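Local coordinates for OmpA family protein (Klebsiella pneumoniae subsp. pneumoniae, PDB 7RJJ) that probably binds peptidoglycan of the cell wall through its OmpA-like domain, captured here with D-alanine bound, at residues L44-G49 and S115-V120. Numbering follows the deposited sequence.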
loop_
_atom_site.group_PDB
_atom_site.type_symbol
_atom_site.label_atom_id
_atom_site.label_comp_id
_atom_site.label_asym_id
_atom_site.label_seq_id
_atom_site.Cartn_x
_atom_site.Cartn_y
_atom_site.Cartn_z
ATOM N N LEU A 44 -14.392 3.399 0.986
ATOM C CA LEU A 44 -13.568 2.200 1.282
ATOM C C LEU A 44 -12.128 2.485 0.836
ATOM O O LEU A 44 -11.940 2.920 -0.331
ATOM C CB LEU A 44 -14.112 0.976 0.545
ATOM C CG LEU A 44 -13.320 -0.314 0.753
ATOM C CD1 LEU A 44 -13.446 -0.806 2.190
ATOM C CD2 LEU A 44 -13.773 -1.399 -0.219
ATOM N N ILE A 45 -11.165 2.213 1.713
ATOM C CA ILE A 45 -9.714 2.429 1.445
ATOM C C ILE A 45 -9.147 1.063 1.087
ATOM O O ILE A 45 -8.946 0.242 2.010
ATOM C CB ILE A 45 -8.993 3.064 2.654
ATOM C CG1 ILE A 45 -9.720 4.307 3.174
ATOM C CG2 ILE A 45 -7.535 3.370 2.329
ATOM C CD1 ILE A 45 -9.220 4.779 4.509
ATOM N N VAL A 46 -8.978 0.802 -0.205
ATOM C CA VAL A 46 -8.418 -0.512 -0.605
ATOM C C VAL A 46 -6.900 -0.352 -0.599
ATOM O O VAL A 46 -6.382 0.461 -1.381
ATOM C CB VAL A 46 -8.969 -1.000 -1.957
ATOM C CG1 VAL A 46 -8.245 -2.254 -2.444
ATOM C CG2 VAL A 46 -10.470 -1.218 -1.905
ATOM N N VAL A 47 -6.228 -1.092 0.272
ATOM C CA VAL A 47 -4.751 -0.988 0.435
ATOM C C VAL A 47 -4.129 -2.251 -0.172
ATOM O O VAL A 47 -4.356 -3.338 0.377
ATOM C CB VAL A 47 -4.368 -0.810 1.917
ATOM C CG1 VAL A 47 -2.885 -0.498 2.056
ATOM C CG2 VAL A 47 -5.190 0.274 2.589
ATOM N N ALA A 48 -3.418 -2.100 -1.288
ATOM C CA ALA A 48 -2.849 -3.249 -2.028
ATOM C C ALA A 48 -1.325 -3.252 -1.930
ATOM O O ALA A 48 -0.688 -2.215 -2.275
ATOM C CB ALA A 48 -3.301 -3.207 -3.464
ATOM N N GLY A 49 -0.777 -4.362 -1.437
ATOM C CA GLY A 49 0.685 -4.518 -1.326
ATOM C C GLY A 49 1.263 -5.223 -2.538
ATOM O O GLY A 49 0.549 -6.037 -3.194
ATOM N N SER A 115 -6.527 2.677 -3.269
ATOM C CA SER A 115 -7.654 3.092 -4.135
ATOM C C SER A 115 -8.829 3.441 -3.221
ATOM O O SER A 115 -9.075 2.657 -2.278
ATOM C CB SER A 115 -8.036 2.020 -5.106
ATOM O OG SER A 115 -6.958 1.703 -5.965
ATOM N N LEU A 116 -9.487 4.578 -3.455
ATOM C CA LEU A 116 -10.664 4.962 -2.620
ATOM C C LEU A 116 -11.930 4.605 -3.412
ATOM O O LEU A 116 -12.076 5.059 -4.557
ATOM C CB LEU A 116 -10.562 6.440 -2.251
ATOM C CG LEU A 116 -9.210 6.874 -1.678
ATOM C CD1 LEU A 116 -9.192 8.365 -1.383
ATOM C CD2 LEU A 116 -8.862 6.084 -0.431
ATOM N N VAL A 117 -12.781 3.763 -2.826
ATOM C CA VAL A 117 -13.974 3.231 -3.539
ATOM C C VAL A 117 -15.229 3.779 -2.871
ATOM O O VAL A 117 -15.494 3.503 -1.708
ATOM C CB VAL A 117 -13.943 1.692 -3.548
ATOM C CG1 VAL A 117 -15.115 1.116 -4.308
ATOM C CG2 VAL A 117 -12.621 1.168 -4.099
ATOM N N PRO A 118 -16.011 4.621 -3.570
ATOM C CA PRO A 118 -17.214 5.204 -2.975
ATOM C C PRO A 118 -18.447 4.285 -2.903
ATOM O O PRO A 118 -19.262 4.503 -2.010
ATOM C CB PRO A 118 -17.501 6.391 -3.910
ATOM C CG PRO A 118 -16.959 5.952 -5.254
ATOM C CD PRO A 118 -15.745 5.108 -4.931
ATOM N N GLN A 119 -18.540 3.271 -3.776
ATOM C CA GLN A 119 -19.762 2.412 -3.830
ATOM C C GLN A 119 -19.884 1.502 -2.601
ATOM O O GLN A 119 -20.992 0.989 -2.372
ATOM C CB GLN A 119 -19.787 1.528 -5.082
ATOM C CG GLN A 119 -19.669 2.283 -6.400
ATOM C CD GLN A 119 -18.259 2.687 -6.751
ATOM O OE1 GLN A 119 -17.286 2.325 -6.087
ATOM N NE2 GLN A 119 -18.130 3.421 -7.841
ATOM N N VAL A 120 -18.804 1.306 -1.844
ATOM C CA VAL A 120 -18.837 0.401 -0.656
ATOM C C VAL A 120 -18.843 1.254 0.619
ATOM O O VAL A 120 -17.980 2.142 0.744
ATOM C CB VAL A 120 -17.647 -0.580 -0.690
ATOM C CG1 VAL A 120 -17.564 -1.432 0.568
ATOM C CG2 VAL A 120 -17.679 -1.462 -1.932
HETATM O O HOH W 1 -5.598 -0.124 -4.630
#
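The flat groups here are the backbone amides of two antiparallel strands, with side chains on both faces of the sheet they form. One face carries Leu44, Val46, Ser115 and Val117; Ile45 and Leu116 lie on the other. Four backbone hydrogen bonds join the strands. Leu44-Val117 and Val46-Ser115 are the hydrogen-bonded pairs, with the non-hydrogen-bonded pair Ile45-Leu116 between them. Val117 N donates to Leu44 O at 2.8 Å, nearly straight and in the carbonyl plane. Its return partner, Leu44 N to Val117 O, is more bent (142° at the hydrogen), with the donor above the carbonyl plane. Val46 N donates to Ser115 O at 2.8 Å, almost along the C=O axis, and Ser115 N donates back to Val46 O. Leu116 CA also gives a CH...O contact to Leu44 O at 3.3 Å. In the mixed sheet of this OmpA-like peptidoglycan-binding domain, strand 112-117 lies antiparallel to the other inner strand, 43-49, which runs parallel to strand 86-90 on its far side. On the buried face, Ile45 and Leu116 lie side by side, and Leu116 CD2 sits 4.1 Å from Ile45 CG2. Across the other face, Val46 CG2 obliquely meets Val117 CG2 at 3.9 Å. Past Val117 the chain turns a corner. Val120 thereby comes alongside Leu44. Leu44 CG is anti to its backbone N (chi1 179°), and its CD2 lies 3.9 Å from Val120 CG1. A water lies 2.6 Å from Ser115 OG and bonds weakly to Val46 O.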